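Local coordinates for protein HTH-type transcriptional regulator AscG (Escherichia coli, PDB 3BRQ) that represses the cryptic asc operon as a DNA-binding transcriptional regulator of the LacI family, at residues T29-I34 against G234-A239; Q140-L145 against A159-A164; T126-V131 against L165-I170; E189-L194 against K217-R222. One frame throughout, in Å; residues are numbered along the deposited sequence.

Contact 1. Residues T29-I34 against G234-A239. With SO4 (sulfate ion), chain F.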
loop_
_atom_site.group_PDB
_atom_site.type_symbol
_atom_site.label_atom_id
_atom_site.label_comp_id
_atom_site.label_asym_id
_atom_site.label_seq_id
_atom_site.Cartn_x
_atom_site.Cartn_y
_atom_site.Cartn_z
ATOM N N THR B 29 -10.633 -0.005 -4.482
ATOM C CA THR B 29 -10.601 -1.376 -4.009
ATOM C C THR B 29 -9.456 -1.499 -3.037
ATOM O O THR B 29 -8.530 -0.686 -3.048
ATOM C CB THR B 29 -10.464 -2.371 -5.137
ATOM O OG1 THR B 29 -9.347 -1.999 -5.948
ATOM C CG2 THR B 29 -11.769 -2.380 -6.002
ATOM N N LEU B 30 -9.540 -2.483 -2.161
ATOM C CA LEU B 30 -8.545 -2.595 -1.098
ATOM C C LEU B 30 -7.250 -3.137 -1.729
ATOM O O LEU B 30 -6.147 -2.724 -1.363
ATOM C CB LEU B 30 -9.043 -3.550 -0.000
ATOM C CG LEU B 30 -8.025 -3.827 1.099
ATOM C CD1 LEU B 30 -7.732 -2.578 1.991
ATOM C CD2 LEU B 30 -8.508 -4.994 1.938
ATOM N N TYR B 31 -7.415 -4.039 -2.695
ATOM C CA TYR B 31 -6.292 -4.607 -3.428
ATOM C C TYR B 31 -6.366 -4.141 -4.864
ATOM O O TYR B 31 -7.462 -3.988 -5.403
ATOM C CB TYR B 31 -6.334 -6.146 -3.418
ATOM C CG TYR B 31 -5.257 -6.808 -4.279
ATOM C CD1 TYR B 31 -3.934 -6.905 -3.839
ATOM C CD2 TYR B 31 -5.568 -7.327 -5.551
ATOM C CE1 TYR B 31 -2.935 -7.511 -4.645
ATOM C CE2 TYR B 31 -4.591 -7.928 -6.337
ATOM C CZ TYR B 31 -3.279 -8.034 -5.889
ATOM O OH TYR B 31 -2.305 -8.644 -6.721
ATOM N N HIS B 32 -5.191 -3.925 -5.468
ATOM C CA HIS B 32 -5.078 -3.697 -6.894
ATOM C C HIS B 32 -4.015 -4.627 -7.460
ATOM O O HIS B 32 -2.898 -4.678 -6.941
ATOM C CB HIS B 32 -4.626 -2.251 -7.135
ATOM C CG HIS B 32 -5.708 -1.252 -6.947
ATOM N ND1 HIS B 32 -5.918 -0.589 -5.751
ATOM C CD2 HIS B 32 -6.675 -0.818 -7.800
ATOM C CE1 HIS B 32 -6.946 0.236 -5.889
ATOM N NE2 HIS B 32 -7.425 0.105 -7.119
ATOM N N GLY B 33 -4.357 -5.309 -8.549
ATOM C CA GLY B 33 -3.427 -6.115 -9.323
ATOM C C GLY B 33 -2.184 -5.373 -9.782
ATOM O O GLY B 33 -1.105 -5.975 -9.835
ATOM N N ILE B 34 -2.294 -4.056 -10.047
ATOM C CA ILE B 34 -1.124 -3.233 -10.308
ATOM C C ILE B 34 -0.958 -2.366 -9.039
ATOM O O ILE B 34 -1.794 -1.501 -8.753
ATOM C CB ILE B 34 -1.308 -2.304 -11.569
ATOM C CG1 ILE B 34 -1.843 -3.063 -12.808
ATOM C CG2 ILE B 34 -0.019 -1.455 -11.832
ATOM C CD1 ILE B 34 -1.061 -4.299 -13.218
ATOM N N GLY B 234 3.378 -16.512 -3.966
ATOM C CA GLY B 234 2.403 -15.435 -4.072
ATOM C C GLY B 234 2.593 -14.672 -5.360
ATOM O O GLY B 234 3.354 -15.097 -6.217
ATOM N N PHE B 235 1.848 -13.578 -5.493
ATOM C CA PHE B 235 1.996 -12.544 -6.551
ATOM C C PHE B 235 2.098 -11.150 -5.955
ATOM O O PHE B 235 1.333 -10.844 -5.060
ATOM C CB PHE B 235 0.750 -12.493 -7.377
ATOM C CG PHE B 235 0.495 -13.765 -8.136
ATOM C CD1 PHE B 235 0.743 -13.824 -9.478
ATOM C CD2 PHE B 235 0.036 -14.890 -7.487
ATOM C CE1 PHE B 235 0.474 -14.941 -10.174
ATOM C CE2 PHE B 235 -0.236 -16.060 -8.172
ATOM C CZ PHE B 235 0.003 -16.101 -9.501
ATOM N N ASP B 236 2.910 -10.289 -6.566
ATOM C CA ASP B 236 3.031 -8.856 -6.186
ATOM C C ASP B 236 4.494 -8.571 -5.881
ATOM O O ASP B 236 4.953 -7.451 -6.082
ATOM C CB ASP B 236 2.305 -8.424 -4.877
ATOM C CG ASP B 236 0.746 -8.277 -5.007
ATOM O OD1 ASP B 236 0.186 -8.279 -6.114
ATOM O OD2 ASP B 236 0.099 -8.176 -3.935
ATOM N N ASP B 237 5.184 -9.543 -5.306
ATOM C CA ASP B 237 6.584 -9.355 -4.895
ATOM C C ASP B 237 6.701 -8.100 -4.015
ATOM O O ASP B 237 7.526 -7.193 -4.283
ATOM C CB ASP B 237 7.497 -9.292 -6.130
ATOM C CG ASP B 237 8.941 -9.331 -5.786
ATOM O OD1 ASP B 237 9.319 -10.011 -4.811
ATOM O OD2 ASP B 237 9.717 -8.658 -6.506
ATOM N N ILE B 238 5.893 -8.037 -2.973
ATOM C CA ILE B 238 5.963 -6.862 -2.034
ATOM C C ILE B 238 7.328 -6.669 -1.377
ATOM O O ILE B 238 8.149 -7.580 -1.323
ATOM C CB ILE B 238 4.858 -6.880 -0.983
ATOM C CG1 ILE B 238 4.982 -8.119 -0.096
ATOM C CG2 ILE B 238 3.452 -6.783 -1.668
ATOM C CD1 ILE B 238 3.848 -8.254 0.866
ATOM N N ALA B 239 7.571 -5.480 -0.829
ATOM C CA ALA B 239 8.910 -5.192 -0.315
ATOM C C ALA B 239 9.285 -6.153 0.800
ATOM O O ALA B 239 10.424 -6.565 0.896
ATOM C CB ALA B 239 9.034 -3.688 0.125
HETATM S S SO4 F . -8.014 -5.628 -10.221
HETATM O O1 SO4 F . -7.861 -6.545 -11.303
HETATM O O2 SO4 F . -9.146 -4.712 -10.521
HETATM O O3 SO4 F . -8.074 -6.319 -8.960
HETATM O O4 SO4 F . -6.744 -4.921 -10.107
HETATM O O HOH W 1 -0.207 -5.378 -6.328
HETATM O O HOH W 2 0.005 -8.555 -8.556
#
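Tyr31 and Asp236 meet through one direct hydrogen bond. Tyr31 OH donates to Asp236 OD1 at 2.6 Å, on the syn lone pair of OD1, the side of the other oxygen. That other oxygen lies at the ring edge, with Asp236 OD2 3.2 Å from Tyr31 CE1. Ring and carboxylate are nearly coplanar, 23° apart. Tyr31 CG is anti to the backbone N (chi1 175°), which carries the ring out of its loop to Asp236. Arg157 is hydrogen-bonded to the same hydroxyl, and Trp182 stacks on the ring. A leucine here would probably leave Asp236 and Arg157 without their shared hydroxyl and Trp182 without its stacking partner.

Two waters widen the link. Water 1 donates to His32 O at 2.8 Å and weakly to Asp236 OD1. Water 2 donates to the same OD1 and to Gly33 O.

The loop is also held by bonds of its own side. Thr29 OG1 donates to Tyr31 O at 2.8 Å, from above the carbonyl plane. Gly33 N donates to sulfate O4 at 2.9 Å. Ser151, Thr153, Tyr84 and Arg86 bind the same ion, which probably came from the crystallisation liquor.

Segment 29-34 follows strand 21-27 of one sheet, and 234-239 runs off the end of strand 231-235 of the other, as at the interlobe cleft of LacI-type regulators. A small polar interface, partly bridged by water, is consistent with lobes that can shift against each other.

Contact 2. Residues Q140-L145 against A159-A164; sequences QEIAFL and AGYKDA
The rings of Phe144 and Tyr161 form an offset stack, with centroids 4.7 Å apart and planes at 25°. Each ring also carries the other's CB on a face. Phe144 CB stands 3.6 Å from the Tyr161 ring centroid, almost straight above its centre. Tyr161 CB lies over a face of the Phe144 ring, 4.0 Å from its centroid. The two side chains slide past each other in opposite directions, which makes this double overlap possible. A chi1 of 169° turns the Tyr161 ring away from its own backbone N, so that it reaches from the helix across to the strand, its hydroxyl toward Ile142.

The edge of the Tyr161 ring faces the backbone. Ile142 O lies in the ring plane and accepts a hydrogen bond from Tyr161 OH at 2.6 Å. The donor is tilted 20° from the carbonyl plane. Ile142 adds an apolar touch, with CG2 4.0 Å from Tyr161 CE1.

Strand 142-145 and helix 159-164 run nearly antiparallel, with axes 10.1 Å apart. They belong to the beta-alpha-beta unit that continues into strand 177-178. Phe144 pairs through its backbone with Leu176 and Ala178, while Ala143 pairs with Ala203 and Val205.

All the touching residues are buried. The tyrosine is therefore amphipathic in use: one ring face packs on Phe144 in the apolar layer between helix and sheet, while its buried hydroxyl is satisfied by a main-chain oxygen.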
loop_
_atom_site.group_PDB
_atom_site.type_symbol
_atom_site.label_atom_id
_atom_site.label_comp_id
_atom_site.label_asym_id
_atom_site.label_seq_id
_atom_site.Cartn_x
_atom_site.Cartn_y
_atom_site.Cartn_z
ATOM N N GLN B 140 2.271 -32.448 -7.978
ATOM C CA GLN B 140 1.039 -32.842 -8.656
ATOM C C GLN B 140 -0.243 -32.346 -7.924
ATOM O O GLN B 140 -1.304 -32.275 -8.530
ATOM C CB GLN B 140 0.958 -34.374 -8.827
ATOM C CG GLN B 140 2.053 -35.065 -9.705
ATOM C CD GLN B 140 1.936 -34.714 -11.174
ATOM O OE1 GLN B 140 2.749 -33.937 -11.710
ATOM N NE2 GLN B 140 0.903 -35.271 -11.843
ATOM N N GLU B 141 -0.141 -32.035 -6.632
ATOM C CA GLU B 141 -1.313 -31.699 -5.835
ATOM C C GLU B 141 -1.043 -30.285 -5.326
ATOM O O GLU B 141 -0.233 -30.057 -4.404
ATOM C CB GLU B 141 -1.495 -32.716 -4.701
ATOM C CG GLU B 141 -1.636 -34.160 -5.188
ATOM C CD GLU B 141 -1.569 -35.147 -4.022
ATOM O OE1 GLU B 141 -0.474 -35.697 -3.778
ATOM O OE2 GLU B 141 -2.605 -35.352 -3.333
ATOM N N ILE B 142 -1.698 -29.332 -5.987
ATOM C CA ILE B 142 -1.410 -27.932 -5.760
ATOM C C ILE B 142 -2.707 -27.236 -5.311
ATOM O O ILE B 142 -3.708 -27.306 -6.035
ATOM C CB ILE B 142 -0.862 -27.246 -7.082
ATOM C CG1 ILE B 142 0.369 -28.006 -7.631
ATOM C CG2 ILE B 142 -0.605 -25.782 -6.833
ATOM C CD1 ILE B 142 0.866 -27.538 -9.040
ATOM N N ALA B 143 -2.668 -26.598 -4.139
ATOM C CA ALA B 143 -3.753 -25.735 -3.656
ATOM C C ALA B 143 -3.724 -24.331 -4.279
ATOM O O ALA B 143 -2.687 -23.859 -4.715
ATOM C CB ALA B 143 -3.722 -25.657 -2.121
ATOM N N PHE B 144 -4.860 -23.658 -4.338
ATOM C CA PHE B 144 -4.934 -22.344 -4.895
ATOM C C PHE B 144 -5.871 -21.472 -4.027
ATOM O O PHE B 144 -7.012 -21.842 -3.736
ATOM C CB PHE B 144 -5.446 -22.381 -6.341
ATOM C CG PHE B 144 -5.290 -21.084 -7.070
ATOM C CD1 PHE B 144 -4.069 -20.757 -7.736
ATOM C CD2 PHE B 144 -6.365 -20.175 -7.125
ATOM C CE1 PHE B 144 -3.944 -19.517 -8.430
ATOM C CE2 PHE B 144 -6.254 -18.960 -7.837
ATOM C CZ PHE B 144 -5.044 -18.637 -8.513
ATOM N N LEU B 145 -5.325 -20.340 -3.574
ATOM C CA LEU B 145 -6.096 -19.294 -2.930
ATOM C C LEU B 145 -6.452 -18.134 -3.871
ATOM O O LEU B 145 -5.582 -17.384 -4.319
ATOM C CB LEU B 145 -5.307 -18.722 -1.750
ATOM C CG LEU B 145 -5.463 -19.269 -0.327
ATOM C CD1 LEU B 145 -5.441 -20.738 -0.322
ATOM C CD2 LEU B 145 -4.336 -18.711 0.573
ATOM N N ALA B 159 -7.844 -18.785 -13.624
ATOM C CA ALA B 159 -7.948 -19.444 -14.961
ATOM C C ALA B 159 -6.578 -20.047 -15.355
ATOM O O ALA B 159 -6.519 -21.126 -15.892
ATOM C CB ALA B 159 -8.386 -18.413 -15.993
ATOM N N GLY B 160 -5.476 -19.363 -14.996
ATOM C CA GLY B 160 -4.135 -19.837 -15.344
ATOM C C GLY B 160 -3.751 -21.058 -14.526
ATOM O O GLY B 160 -3.088 -21.944 -15.018
ATOM N N TYR B 161 -4.115 -21.076 -13.242
ATOM C CA TYR B 161 -4.060 -22.296 -12.462
ATOM C C TYR B 161 -4.836 -23.477 -13.119
ATOM O O TYR B 161 -4.271 -24.548 -13.260
ATOM C CB TYR B 161 -4.565 -22.002 -11.050
ATOM C CG TYR B 161 -4.823 -23.217 -10.178
ATOM C CD1 TYR B 161 -3.764 -23.894 -9.549
ATOM C CD2 TYR B 161 -6.120 -23.676 -9.963
ATOM C CE1 TYR B 161 -4.009 -25.009 -8.714
ATOM C CE2 TYR B 161 -6.378 -24.778 -9.118
ATOM C CZ TYR B 161 -5.326 -25.446 -8.526
ATOM O OH TYR B 161 -5.565 -26.522 -7.693
ATOM N N LYS B 162 -6.113 -23.338 -13.426
ATOM C CA LYS B 162 -6.870 -24.481 -13.980
ATOM C C LYS B 162 -6.252 -24.918 -15.313
ATOM O O LYS B 162 -6.141 -26.129 -15.590
ATOM C CB LYS B 162 -8.342 -24.097 -14.211
ATOM C CG LYS B 162 -9.072 -23.730 -12.882
ATOM C CD LYS B 162 -10.477 -23.229 -13.148
ATOM C CE LYS B 162 -11.409 -23.377 -11.932
ATOM N NZ LYS B 162 -12.678 -22.583 -12.194
ATOM N N ASP B 163 -5.835 -23.948 -16.132
ATOM C CA ASP B 163 -5.219 -24.308 -17.460
ATOM C C ASP B 163 -3.907 -25.083 -17.310
ATOM O O ASP B 163 -3.675 -26.027 -18.053
ATOM C CB ASP B 163 -5.031 -23.067 -18.342
ATOM C CG ASP B 163 -4.749 -23.411 -19.854
ATOM O OD1 ASP B 163 -5.235 -24.443 -20.408
ATOM O OD2 ASP B 163 -4.058 -22.593 -20.496
ATOM N N ALA B 164 -3.040 -24.664 -16.383
ATOM C CA ALA B 164 -1.795 -25.371 -16.081
ATOM C C ALA B 164 -2.018 -26.808 -15.610
ATOM O O ALA B 164 -1.357 -27.730 -16.125
ATOM C CB ALA B 164 -0.918 -24.571 -15.061
#

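Contact 3. Residues T126-V131 against L165-I170; sequences TSFNAV and LAQHGI
Phe128 is the first residue of 126-131 to touch the end of the other helix. With chi1 at -176° the ring swings clear of its own backbone N, out toward Gln167. Phe128 CE1 lies 3.3 Å from Gln167 NE2, and Phe128 CZ lies 3.6 Å from Gln167 CD. The side chains cross at about a right angle, with ring and amide planes 52° apart, so this is no flat stack. Gln167 NE2 makes a weak hydrogen bond to Asp163. The far corner of the ring, Phe128 CZ, is 4.3 Å from His168 CE1. His168 ND1 is hydrogen-bonded to Ala164 O. A serine in place of Phe128 would probably open a gap beside the Gln167 amide and leave it freer to turn.

One turn later comes Val131. Its CG1 meets Leu165 CD2 at 4.2 Å, in the buried part of the contact. Here the backbones come nearest, with Val131 CA 7.8 Å from Leu165 CA.

Helix 152-167, which carries Leu165, ends in a Schellman motif. Ile170 N bonds to Leu165 O, and Gly169 N to Ala166 O, with Gly169 at positive phi.

Helices 123-136 and 152-167 lie side by side against strand 142-145. Val131 also packs on Ile142 and Tyr161, and Ser127 on Phe144. At the other end, His168 touches Ala132, Ile135 and Asn136 of helix 123-136.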
loop_
_atom_site.group_PDB
_atom_site.type_symbol
_atom_site.label_atom_id
_atom_site.label_comp_id
_atom_site.label_asym_id
_atom_site.label_seq_id
_atom_site.Cartn_x
_atom_site.Cartn_y
_atom_site.Cartn_z
ATOM N N THR B 126 1.008 -15.514 -16.496
ATOM C CA THR B 126 1.934 -15.509 -15.344
ATOM C C THR B 126 1.542 -16.563 -14.367
ATOM O O THR B 126 2.404 -17.188 -13.756
ATOM C CB THR B 126 1.947 -14.180 -14.609
ATOM O OG1 THR B 126 0.647 -13.964 -14.043
ATOM C CG2 THR B 126 2.206 -13.066 -15.576
ATOM N N SER B 127 0.227 -16.768 -14.178
ATOM C CA SER B 127 -0.182 -17.769 -13.203
ATOM C C SER B 127 0.121 -19.152 -13.763
ATOM O O SER B 127 0.670 -20.016 -13.059
ATOM C CB SER B 127 -1.670 -17.614 -12.890
ATOM O OG SER B 127 -2.059 -18.531 -11.899
ATOM N N PHE B 128 -0.281 -19.360 -15.011
ATOM C CA PHE B 128 0.022 -20.622 -15.708
ATOM C C PHE B 128 1.498 -20.929 -15.533
ATOM O O PHE B 128 1.825 -22.027 -15.125
ATOM C CB PHE B 128 -0.288 -20.505 -17.185
ATOM C CG PHE B 128 -0.099 -21.809 -17.958
ATOM C CD1 PHE B 128 -1.188 -22.538 -18.364
ATOM C CD2 PHE B 128 1.179 -22.265 -18.287
ATOM C CE1 PHE B 128 -1.010 -23.734 -19.116
ATOM C CE2 PHE B 128 1.384 -23.446 -19.013
ATOM C CZ PHE B 128 0.285 -24.183 -19.415
ATOM N N ASN B 129 2.368 -19.920 -15.736
ATOM C CA ASN B 129 3.830 -20.128 -15.630
ATOM C C ASN B 129 4.314 -20.518 -14.259
ATOM O O ASN B 129 5.166 -21.376 -14.154
ATOM C CB ASN B 129 4.618 -18.888 -16.056
ATOM C CG ASN B 129 4.537 -18.618 -17.502
ATOM O OD1 ASN B 129 4.075 -19.435 -18.316
ATOM N ND2 ASN B 129 4.964 -17.438 -17.850
ATOM N N ALA B 130 3.771 -19.897 -13.210
ATOM C CA ALA B 130 4.148 -20.238 -11.817
ATOM C C ALA B 130 3.679 -21.659 -11.438
ATOM O O ALA B 130 4.446 -22.479 -10.951
ATOM C CB ALA B 130 3.602 -19.154 -10.839
ATOM N N VAL B 131 2.437 -21.986 -11.770
ATOM C CA VAL B 131 1.913 -23.318 -11.549
ATOM C C VAL B 131 2.697 -24.391 -12.355
ATOM O O VAL B 131 3.020 -25.461 -11.804
ATOM C CB VAL B 131 0.372 -23.397 -11.815
ATOM C CG1 VAL B 131 -0.191 -24.856 -11.656
ATOM C CG2 VAL B 131 -0.390 -22.401 -10.911
ATOM N N LEU B 165 -2.978 -27.029 -14.704
ATOM C CA LEU B 165 -3.350 -28.404 -14.370
ATOM C C LEU B 165 -3.836 -29.189 -15.598
ATOM O O LEU B 165 -3.384 -30.304 -15.848
ATOM C CB LEU B 165 -4.484 -28.454 -13.357
ATOM C CG LEU B 165 -4.340 -27.821 -11.990
ATOM C CD1 LEU B 165 -5.437 -28.351 -11.054
ATOM C CD2 LEU B 165 -2.957 -28.028 -11.424
ATOM N N ALA B 166 -4.773 -28.625 -16.333
ATOM C CA ALA B 166 -5.431 -29.421 -17.403
ATOM C C ALA B 166 -4.389 -29.778 -18.508
ATOM O O ALA B 166 -4.351 -30.939 -19.009
ATOM C CB ALA B 166 -6.598 -28.654 -17.996
ATOM N N GLN B 167 -3.556 -28.796 -18.864
ATOM C CA GLN B 167 -2.470 -29.004 -19.840
ATOM C C GLN B 167 -1.403 -30.014 -19.408
ATOM O O GLN B 167 -0.736 -30.587 -20.255
ATOM C CB GLN B 167 -1.807 -27.684 -20.232
ATOM C CG GLN B 167 -2.628 -26.829 -21.197
ATOM C CD GLN B 167 -1.774 -25.784 -21.915
ATOM O OE1 GLN B 167 -0.658 -26.075 -22.379
ATOM N NE2 GLN B 167 -2.301 -24.556 -22.023
ATOM N N HIS B 168 -1.258 -30.259 -18.110
ATOM C CA HIS B 168 -0.322 -31.274 -17.621
ATOM C C HIS B 168 -1.008 -32.564 -17.205
ATOM O O HIS B 168 -0.409 -33.387 -16.536
ATOM C CB HIS B 168 0.502 -30.743 -16.456
ATOM C CG HIS B 168 1.422 -29.621 -16.814
ATOM N ND1 HIS B 168 0.979 -28.332 -17.033
ATOM C CD2 HIS B 168 2.771 -29.587 -16.965
ATOM C CE1 HIS B 168 2.013 -27.555 -17.311
ATOM N NE2 HIS B 168 3.109 -28.294 -17.282
ATOM N N GLY B 169 -2.258 -32.744 -17.610
ATOM C CA GLY B 169 -2.985 -33.992 -17.382
ATOM C C GLY B 169 -3.294 -34.218 -15.910
ATOM O O GLY B 169 -3.342 -35.369 -15.446
ATOM N N ILE B 170 -3.469 -33.120 -15.171
ATOM C CA ILE B 170 -3.898 -33.174 -13.756
ATOM C C ILE B 170 -5.352 -32.786 -13.597
ATOM O O ILE B 170 -5.767 -31.708 -14.009
ATOM C CB ILE B 170 -3.075 -32.229 -12.833
ATOM C CG1 ILE B 170 -1.607 -32.626 -12.870
ATOM C CG2 ILE B 170 -3.611 -32.319 -11.421
ATOM C CD1 ILE B 170 -0.662 -31.672 -12.164
#

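Contact 4. Residues E189-L194 against K217-R222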
loop_
_atom_site.group_PDB
_atom_site.type_symbol
_atom_site.label_atom_id
_atom_site.label_comp_id
_atom_site.label_asym_id
_atom_site.label_seq_id
_atom_site.Cartn_x
_atom_site.Cartn_y
_atom_site.Cartn_z
ATOM N N GLU B 189 -7.172 -18.184 6.959
ATOM C CA GLU B 189 -8.468 -18.869 7.093
ATOM C C GLU B 189 -8.658 -19.823 5.929
ATOM O O GLU B 189 -9.324 -20.861 6.072
ATOM C CB GLU B 189 -9.596 -17.811 7.104
ATOM C CG GLU B 189 -9.828 -17.177 8.484
ATOM C CD GLU B 189 -10.524 -15.787 8.479
ATOM O OE1 GLU B 189 -11.316 -15.486 7.577
ATOM O OE2 GLU B 189 -10.249 -14.952 9.401
ATOM N N GLY B 190 -8.133 -19.425 4.766
ATOM C CA GLY B 190 -8.209 -20.233 3.519
ATOM C C GLY B 190 -7.401 -21.469 3.741
ATOM O O GLY B 190 -7.873 -22.568 3.481
ATOM N N VAL B 191 -6.224 -21.309 4.368
ATOM C CA VAL B 191 -5.397 -22.487 4.642
ATOM C C VAL B 191 -5.995 -23.406 5.697
ATOM O O VAL B 191 -5.983 -24.626 5.516
ATOM C CB VAL B 191 -3.929 -22.134 5.040
ATOM C CG1 VAL B 191 -3.485 -23.001 6.149
ATOM C CG2 VAL B 191 -3.006 -22.477 3.863
ATOM N N GLU B 192 -6.538 -22.828 6.777
ATOM C CA GLU B 192 -7.171 -23.639 7.823
ATOM C C GLU B 192 -8.329 -24.431 7.166
ATOM O O GLU B 192 -8.527 -25.603 7.462
ATOM C CB GLU B 192 -7.657 -22.768 8.973
ATOM C CG GLU B 192 -8.163 -23.550 10.205
ATOM C CD GLU B 192 -7.154 -24.639 10.671
ATOM O OE1 GLU B 192 -5.932 -24.320 10.836
ATOM O OE2 GLU B 192 -7.575 -25.818 10.826
HETATM N N MSE B 193 -9.037 -23.794 6.248
HETATM C CA MSE B 193 -10.157 -24.466 5.598
HETATM C C MSE B 193 -9.639 -25.646 4.763
HETATM O O MSE B 193 -10.141 -26.718 4.916
HETATM C CB MSE B 193 -11.018 -23.494 4.783
HETATM C CG MSE B 193 -12.208 -24.230 4.048
HETATM SE SE MSE B 193 -13.315 -22.970 3.135
HETATM C CE MSE B 193 -12.031 -22.293 1.873
ATOM N N LEU B 194 -8.624 -25.462 3.937
ATOM C CA LEU B 194 -7.985 -26.534 3.140
ATOM C C LEU B 194 -7.452 -27.704 3.969
ATOM O O LEU B 194 -7.617 -28.852 3.592
ATOM C CB LEU B 194 -6.818 -25.929 2.295
ATOM C CG LEU B 194 -7.150 -24.807 1.295
ATOM C CD1 LEU B 194 -5.891 -24.052 0.804
ATOM C CD2 LEU B 194 -7.913 -25.467 0.104
ATOM N N LYS B 217 1.499 -18.460 7.845
ATOM C CA LYS B 217 1.363 -18.343 9.320
ATOM C C LYS B 217 0.511 -19.510 9.826
ATOM O O LYS B 217 0.855 -20.232 10.752
ATOM C CB LYS B 217 0.775 -16.966 9.732
ATOM C CG LYS B 217 0.500 -16.794 11.222
ATOM C CD LYS B 217 1.789 -16.539 11.999
ATOM C CE LYS B 217 1.536 -16.309 13.479
ATOM N NZ LYS B 217 2.869 -16.150 14.192
ATOM N N ALA B 218 -0.584 -19.743 9.145
ATOM C CA ALA B 218 -1.518 -20.776 9.593
ATOM C C ALA B 218 -0.847 -22.154 9.441
ATOM O O ALA B 218 -1.056 -23.056 10.271
ATOM C CB ALA B 218 -2.819 -20.658 8.833
ATOM N N LEU B 219 0.008 -22.287 8.432
ATOM C CA LEU B 219 0.698 -23.531 8.193
ATOM C C LEU B 219 1.735 -23.785 9.310
ATOM O O LEU B 219 1.808 -24.884 9.867
ATOM C CB LEU B 219 1.358 -23.537 6.788
ATOM C CG LEU B 219 0.478 -23.709 5.539
ATOM C CD1 LEU B 219 1.274 -23.393 4.281
ATOM C CD2 LEU B 219 -0.064 -25.143 5.483
ATOM N N HIS B 220 2.532 -22.761 9.620
ATOM C CA HIS B 220 3.485 -22.807 10.720
ATOM C C HIS B 220 2.800 -23.123 12.041
ATOM O O HIS B 220 3.325 -23.911 12.840
ATOM C CB HIS B 220 4.159 -21.456 10.845
ATOM C CG HIS B 220 5.309 -21.435 11.792
ATOM N ND1 HIS B 220 5.233 -20.864 13.043
ATOM C CD2 HIS B 220 6.582 -21.867 11.649
ATOM C CE1 HIS B 220 6.407 -20.962 13.640
ATOM N NE2 HIS B 220 7.245 -21.569 12.817
ATOM N N GLU B 221 1.641 -22.511 12.280
ATOM C CA GLU B 221 0.852 -22.773 13.484
ATOM C C GLU B 221 0.318 -24.206 13.526
ATOM O O GLU B 221 0.154 -24.779 14.592
ATOM C CB GLU B 221 -0.320 -21.812 13.585
ATOM C CG GLU B 221 0.018 -20.411 14.082
ATOM C CD GLU B 221 -1.215 -19.511 14.144
ATOM O OE1 GLU B 221 -2.264 -19.864 13.525
ATOM O OE2 GLU B 221 -1.146 -18.460 14.805
ATOM N N ARG B 222 0.044 -24.799 12.370
ATOM C CA ARG B 222 -0.463 -26.150 12.387
ATOM C C ARG B 222 0.686 -27.162 12.329
ATOM O O ARG B 222 0.436 -28.351 12.157
ATOM C CB ARG B 222 -1.511 -26.394 11.275
ATOM C CG ARG B 222 -2.794 -25.567 11.426
ATOM C CD ARG B 222 -3.365 -25.625 12.847
ATOM N NE ARG B 222 -4.004 -26.906 13.154
ATOM C CZ ARG B 222 -5.297 -27.059 13.448
ATOM N NH1 ARG B 222 -6.106 -25.997 13.484
ATOM N NH2 ARG B 222 -5.790 -28.275 13.711
#
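Val191 fits closely against Ala218 and Leu219, and this is the tight part of the contact. Val191 CG1 touches Ala218 CB at 3.6 Å. Val191 CG2 lies 4.1 Å from Leu219 CG, where the two side chains cross at about a right angle. The small alanine lets the helices come close: Val191 CA and Ala218 CA are 6.5 Å apart. The valine chi1 of 139° is away from the staggered positions, which may reflect the close fit. Ala218 packs on Ala188 as well, and Leu219 also packs on Val224, Val226 and Val230 of the following loops.

The other side is polar and looser. Glu192 and Arg222 form a salt bridge, with Glu192 OE2 3.0 Å from Arg222 NH1. Glu192 OE1 is nearly as close, at 3.1 Å from the same NH1. The bridging oxygen stands well out of the guanidinium plane, and no N-H points at it. The bridge is thus one of charge, without a directed bond. Bends at chi2 (-48°) and chi3 (-74°) fold the Arg222 chain so that NH1 lies by the Glu192 carboxylate. The carboxylate also lies alongside the arginine's aliphatic stem, with Arg222 CG 3.4 Å from Glu192 OE1. Arg222 follows the last residue of helix 209-221 and is exposed.

Away from the contact, Lys217 NZ is hydrogen-bonded to Thr244 O of the second subunit.

Glu196 brings a second carboxylate near Glu192 OE2, so the arginine probably offsets some repulsion there. Apolar fit therefore sets the spacing of the two helices, while an undirected ion pair ties them at the surface.

How the contacts relate
Contact 1 differs from the rest in chemistry. It lies near the centre of the chain, joins a loop that follows a strand of the first sheet to the end of a strand of the second, and relies on polar groups and water. Its Phe235 packs on Thr126 and Ser127 of contact 3. Contacts 2 to 4 all belong to the part of the chain built on the second sheet. Contacts 2 and 3 share helix 152-167 and touch, for example through Ala164 and Val131. Contact 2 is fully buried; contact 3 runs from core to surface. Contact 4 lies across the sheet: Leu194 packs on Ala143 and Leu145, while Ile142 and Phe144 turn toward Tyr161. Contacts 1 and 4 both border the second subunit.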